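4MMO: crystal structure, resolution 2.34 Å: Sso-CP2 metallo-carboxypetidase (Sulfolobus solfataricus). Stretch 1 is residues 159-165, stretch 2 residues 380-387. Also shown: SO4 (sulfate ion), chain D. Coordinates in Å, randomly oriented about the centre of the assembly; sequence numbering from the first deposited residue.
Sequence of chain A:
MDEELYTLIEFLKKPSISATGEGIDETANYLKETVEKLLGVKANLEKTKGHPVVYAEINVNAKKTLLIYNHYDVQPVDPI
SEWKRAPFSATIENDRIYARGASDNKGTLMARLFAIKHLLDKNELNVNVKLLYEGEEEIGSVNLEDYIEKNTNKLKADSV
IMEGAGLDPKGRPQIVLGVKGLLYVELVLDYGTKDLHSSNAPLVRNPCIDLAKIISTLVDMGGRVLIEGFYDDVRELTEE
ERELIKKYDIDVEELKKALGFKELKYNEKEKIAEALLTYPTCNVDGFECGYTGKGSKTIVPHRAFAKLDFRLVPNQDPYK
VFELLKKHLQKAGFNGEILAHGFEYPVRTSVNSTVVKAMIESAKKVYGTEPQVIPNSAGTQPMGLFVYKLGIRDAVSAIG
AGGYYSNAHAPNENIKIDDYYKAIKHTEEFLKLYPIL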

# COMPACT_ATOMS: atom_id res chain seq x y z
N SER A 159 35.07 17.18 -21.93
CA SER A 159 34.31 15.94 -21.84
C SER A 159 34.05 15.57 -20.39
O SER A 159 34.68 16.10 -19.48
N VAL A 160 33.11 14.65 -20.20
CA VAL A 160 32.74 14.21 -18.87
C VAL A 160 32.51 12.70 -18.84
O VAL A 160 31.95 12.14 -19.78
N ILE A 161 32.96 12.06 -17.77
CA ILE A 161 32.62 10.67 -17.52
C ILE A 161 31.75 10.57 -16.26
O ILE A 161 32.06 11.16 -15.22
N MET A 162 30.65 9.84 -16.37
CA MET A 162 29.70 9.72 -15.28
C MET A 162 30.19 8.66 -14.29
O MET A 162 31.36 8.28 -14.32
N GLU A 163 29.30 8.19 -13.41
CA GLU A 163 29.72 7.38 -12.27
C GLU A 163 30.39 6.07 -12.71
O GLU A 163 31.22 5.52 -11.99
N GLY A 164 30.05 5.60 -13.90
CA GLY A 164 30.66 4.41 -14.47
C GLY A 164 29.69 3.26 -14.64
O GLY A 164 28.50 3.39 -14.37
N ALA A 165 30.22 2.12 -15.08
CA ALA A 165 29.39 0.96 -15.38
C ALA A 165 30.20 -0.31 -15.15
O ALA A 165 31.36 -0.39 -15.54
N THR A 380 18.48 5.77 -14.34
CA THR A 380 18.64 7.22 -14.38
C THR A 380 19.88 7.66 -13.62
O THR A 380 20.33 7.00 -12.68
N GLN A 381 20.43 8.80 -14.04
CA GLN A 381 21.64 9.36 -13.47
C GLN A 381 21.64 10.83 -13.90
O GLN A 381 21.02 11.17 -14.90
N PRO A 382 22.30 11.72 -13.13
CA PRO A 382 22.20 13.14 -13.49
C PRO A 382 23.08 13.57 -14.67
O PRO A 382 23.58 14.70 -14.71
N MET A 383 23.24 12.68 -15.65
CA MET A 383 23.99 12.98 -16.86
C MET A 383 23.41 14.20 -17.57
O MET A 383 24.14 15.00 -18.15
N GLY A 384 22.09 14.34 -17.49
CA GLY A 384 21.39 15.45 -18.13
C GLY A 384 21.90 16.82 -17.72
O GLY A 384 21.95 17.73 -18.54
N LEU A 385 22.28 16.97 -16.46
CA LEU A 385 22.78 18.25 -15.98
C LEU A 385 24.09 18.61 -16.67
O LEU A 385 24.30 19.76 -17.06
N PHE A 386 24.97 17.63 -16.82
CA PHE A 386 26.28 17.88 -17.39
C PHE A 386 26.18 18.16 -18.88
O PHE A 386 26.86 19.04 -19.41
N VAL A 387 25.30 17.44 -19.57
CA VAL A 387 25.14 17.61 -21.00
C VAL A 387 24.38 18.89 -21.34
O VAL A 387 24.79 19.64 -22.22

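A small, largely apolar contact, burying 350 Å² summed over both sides, sets a strand and adjoining loop against a loop and helix, with Met-162 at its centre and one side-chain-to-backbone hydrogen bond from Glu-163 to Gln-381 beside it. The partners lie at least 217 residues apart in the same chain, so this is a long-range tertiary contact. The backbones stay well separated, with Met-162 CA 6.8 Å from Met-383 CA and Val-160 CA 7.6 Å from Phe-386 CA, and side chains fill the space between them.

In the strand, Val-160 points toward the helix while its neighbours Ser-159 and Ile-161 lie out of reach, as expected from the alternation of side chains along an extended chain. Val-160 is in the p rotamer; its CG1 lies 4.3 Å from CB of Phe-386, a loose apolar contact, and its CG2 approaches the Phe-386 ring obliquely.

Met-162 gives up 113 Å², the most of any residue here. Its CA-to-CB bond points toward stretch 2, and the rotamer is m at all three chi angles, so the chain folds compactly instead of extending. This bend carries Met-162 CE to 3.6 Å from Met-383 N and 3.9 Å from Pro-382 C. Met-162 SD passes 3.7 Å from Phe-386 CD2. The same sulfur, Met-162 SD, lies 4.6 Å from the centroid of the Phe-386 ring, 45° off the ring normal, an oblique sulfur-aromatic contact. Phe-386, with chi1 in m and chi2 at -81°, points toward stretch 1 and so meets both Val-160 and Met-162. Met-383 leaves its backbone sideways and is extended, t at all three chi angles; its CG packs 3.9 Å from CG of Met-162.

Gln-381 supplies the polar link. With chi1 and chi2 both t, its side chain reaches straight across to the loop, where OE1 accepts a hydrogen bond from the backbone N of Glu-163 (2.8 Å, N-H...acceptor angle 158°). The short distance and nearly straight angle indicate a well-formed bond, which satisfies the buried backbone amide of Glu-163. Gln-381 OE1 also sits 3.3 Å from CB of Met-162 and 3.1 Å from CG of Glu-163, so the oxygen that accepts the bond also lies close to aliphatic carbons of both residues. Glu-163 has chi1 at 85° (p) and chi2 in t.

Gly-164 barely touches stretch 2; its phi of 115° would jam a CB against the carbonyl O of Glu-163, which by itself calls for glycine. Within stretch 2, Leu-385 N bonds to Pro-382 O (3.1 Å) and Val-387 N to Met-383 O (3.1 Å), holding the helical backbone that presents Phe-386.

Thr-380 takes no part in the packing, but its backbone N donates a hydrogen bond to O4 of the sulfate (2.5 Å, 140°), an ion probably from the crystallisation liquor.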

# COMPACT_ATOMS: atom_id res chain seq x y z
CB SER A 159 35.06 14.80 -22.54
OG SER A 159 36.28 14.53 -21.89
CB VAL A 160 31.46 14.93 -18.38
CG1 VAL A 160 30.32 14.76 -19.39
CG2 VAL A 160 31.04 14.44 -17.01
CB ILE A 161 33.86 9.75 -17.44
CG1 ILE A 161 34.79 10.14 -16.29
CG2 ILE A 161 34.62 9.78 -18.78
CD1 ILE A 161 35.84 9.09 -15.98
CB MET A 162 28.31 9.39 -15.83
CG MET A 162 27.75 10.48 -16.73
SD MET A 162 27.71 12.12 -15.96
CE MET A 162 26.60 11.81 -14.59
CB GLU A 163 28.54 7.11 -11.30
CG GLU A 163 27.63 5.93 -11.62
CD GLU A 163 26.66 5.60 -10.48
OE1 GLU A 163 26.76 4.50 -9.90
OE2 GLU A 163 25.80 6.43 -10.14
CB ALA A 165 28.89 1.02 -16.81
CB THR A 380 17.40 7.91 -13.77
OG1 THR A 380 16.25 7.60 -14.57
CG2 THR A 380 17.57 9.44 -13.73
CB GLN A 381 22.86 8.60 -14.03
CG GLN A 381 24.17 8.85 -13.33
CD GLN A 381 25.34 8.00 -13.85
OE1 GLN A 381 26.48 8.19 -13.42
NE2 GLN A 381 25.06 7.07 -14.77
CB PRO A 382 22.60 13.86 -12.19
CG PRO A 382 23.49 12.89 -11.50
CD PRO A 382 22.93 11.53 -11.81
CB MET A 383 23.94 11.77 -17.80
CG MET A 383 24.90 11.81 -18.97
SD MET A 383 25.02 10.18 -19.73
CE MET A 383 26.03 10.53 -21.16
CB LEU A 385 23.00 18.20 -14.46
CG LEU A 385 21.77 17.87 -13.62
CD1 LEU A 385 22.13 17.93 -12.15
CD2 LEU A 385 20.61 18.81 -13.95
CB PHE A 386 27.21 16.71 -17.10
CG PHE A 386 27.49 16.52 -15.63
CD1 PHE A 386 28.45 17.30 -15.00
CD2 PHE A 386 26.79 15.59 -14.89
CE1 PHE A 386 28.70 17.14 -13.65
CE2 PHE A 386 27.04 15.43 -13.54
CZ PHE A 386 28.00 16.21 -12.92
CB VAL A 387 24.41 16.40 -21.62
CG1 VAL A 387 24.15 16.62 -23.10
CG2 VAL A 387 25.24 15.14 -21.41
S SO4 D . 18.29 4.55 -10.94
O1 SO4 D . 17.33 4.27 -9.87
O2 SO4 D . 19.34 5.46 -10.45
O3 SO4 D . 18.76 3.24 -11.39
O4 SO4 D . 17.62 5.21 -12.05